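Local coordinates for putative hemin transport system, substrate-binding protein (Burkholderia cenocepacia, PDB 5Y89) that binds heme in the periplasm and probably delivers it to an ABC transporter of the inner membrane for import into the cell, at residues Ala72-Gly77 against Val92-Glu97. Sequence-based numbering, arbitrary orientation.
Sequences ASAEAG and VTTFDE
Ala72 and Ser73 pair in parallel with Thr94 and Phe95 at the carboxyl ends of two neighbouring strands. Ala72 reaches both ways along the partner strand: its N donates to Thr93 O over 3.0 Å, and its O accepts from Phe95 N over 2.9 Å. One residue beyond the last bridge, Ala74 N still bonds to Phe95 O, at 2.8 Å but more bent (143° at the hydrogen), as residues 73-76 swing away in a type I turn closed by Ala76 N on Ser73 O.

Ser73 joins that turn to Glu97. Its hydroxyl, turned away from its own N (chi1 167°), accepts from Glu75 N over 2.9 Å, forming an ST turn, and donates to Glu97 OE2 over 2.7 Å, meeting the oxygen's anti lone pair. A bend at chi2 (-69°) folds the Glu97 chain back to this hydroxyl, while its OE1 forms a salt bridge with Lys107. The extended Glu75 side chain crosses that of Glu97 at about a right angle, its CG 4.0 Å from Glu97 CG; Arg55 pairs with Glu75 OE1 and probably eases the repulsion between the two acids. On the face of the sheet that carries Ala72 and Thr94, Thr94 CG2 lies 3.7 Å from Ala74 CA, and Ala72 CB packs loosely against Val92 CG1, 4.3 Å away.

Helix 79-87 connects the two strands in a right-handed beta-alpha-beta crossover of the amino-terminal lobe. Strand 91-95 forms the sheet's edge within the chain, and strand 69-73 lies between it and strand 6-11; the turn after strand 69-73 brings Glu75 close to the bound heme in the cleft between the lobes.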
# COMPACT_ATOMS: atom_id res chain seq x y z
N ALA A 72 1.67 -8.74 -11.70
CA ALA A 72 1.18 -7.37 -11.68
C ALA A 72 -0.05 -7.17 -10.80
O ALA A 72 -1.00 -7.93 -10.87
CB ALA A 72 0.89 -6.92 -13.10
N SER A 73 -0.01 -6.13 -9.97
CA SER A 73 -1.20 -5.66 -9.29
C SER A 73 -2.27 -5.29 -10.30
O SER A 73 -1.99 -4.80 -11.40
CB SER A 73 -0.90 -4.41 -8.45
OG SER A 73 -2.12 -3.75 -8.01
N ALA A 74 -3.52 -5.55 -9.93
CA ALA A 74 -4.70 -5.11 -10.72
C ALA A 74 -4.74 -3.61 -10.87
O ALA A 74 -5.33 -3.15 -11.83
CB ALA A 74 -6.04 -5.62 -10.12
N GLU A 75 -4.09 -2.87 -9.98
CA GLU A 75 -4.01 -1.40 -10.12
C GLU A 75 -2.85 -0.90 -10.97
O GLU A 75 -2.68 0.31 -11.15
CB GLU A 75 -4.00 -0.71 -8.73
CG GLU A 75 -5.34 -0.83 -7.99
CD GLU A 75 -5.33 -0.28 -6.57
OE1 GLU A 75 -4.30 0.05 -6.02
OE2 GLU A 75 -6.36 -0.17 -5.95
N ALA A 76 -2.03 -1.79 -11.49
CA ALA A 76 -0.99 -1.37 -12.46
C ALA A 76 -1.62 -0.89 -13.76
O ALA A 76 -2.62 -1.41 -14.20
CB ALA A 76 -0.02 -2.49 -12.73
N GLY A 77 -1.03 0.10 -14.38
CA GLY A 77 -1.61 0.68 -15.58
C GLY A 77 -0.67 1.72 -16.11
O GLY A 77 0.46 1.87 -15.59
N VAL A 92 1.31 -12.24 -18.45
CA VAL A 92 1.01 -11.33 -17.35
C VAL A 92 -0.01 -11.99 -16.43
O VAL A 92 -1.13 -12.28 -16.83
CB VAL A 92 0.44 -10.00 -17.87
CG1 VAL A 92 0.02 -9.09 -16.71
CG2 VAL A 92 1.48 -9.25 -18.65
N THR A 93 0.37 -12.18 -15.18
CA THR A 93 -0.49 -12.75 -14.17
C THR A 93 -0.86 -11.65 -13.18
O THR A 93 0.01 -11.04 -12.56
CB THR A 93 0.22 -13.94 -13.48
OG1 THR A 93 0.61 -14.92 -14.47
CG2 THR A 93 -0.68 -14.61 -12.43
N THR A 94 -2.16 -11.41 -13.04
CA THR A 94 -2.71 -10.23 -12.35
C THR A 94 -3.30 -10.61 -11.01
O THR A 94 -3.93 -11.64 -10.88
CB THR A 94 -3.78 -9.57 -13.22
OG1 THR A 94 -3.12 -9.18 -14.45
CG2 THR A 94 -4.31 -8.28 -12.58
N PHE A 95 -3.08 -9.77 -10.00
CA PHE A 95 -3.59 -10.02 -8.63
C PHE A 95 -4.57 -8.94 -8.19
O PHE A 95 -4.29 -7.74 -8.39
CB PHE A 95 -2.42 -10.08 -7.66
CG PHE A 95 -1.49 -11.21 -7.93
CD1 PHE A 95 -0.52 -11.10 -8.95
CD2 PHE A 95 -1.56 -12.38 -7.22
CE1 PHE A 95 0.34 -12.13 -9.24
CE2 PHE A 95 -0.69 -13.45 -7.52
CZ PHE A 95 0.26 -13.32 -8.52
N ASP A 96 -5.68 -9.33 -7.59
CA ASP A 96 -6.72 -8.40 -7.23
C ASP A 96 -6.21 -7.48 -6.11
O ASP A 96 -5.29 -7.83 -5.35
CB ASP A 96 -8.04 -9.09 -6.82
CG ASP A 96 -8.01 -9.67 -5.35
OD1 ASP A 96 -7.79 -8.93 -4.35
OD2 ASP A 96 -8.25 -10.92 -5.22
N GLU A 97 -6.78 -6.27 -6.07
CA GLU A 97 -6.51 -5.33 -5.00
C GLU A 97 -7.81 -4.99 -4.31
O GLU A 97 -8.16 -3.85 -4.16
CB GLU A 97 -5.88 -4.05 -5.49
CG GLU A 97 -4.49 -4.18 -6.03
CD GLU A 97 -3.39 -4.52 -5.01
OE1 GLU A 97 -3.69 -4.70 -3.82
OE2 GLU A 97 -2.22 -4.62 -5.46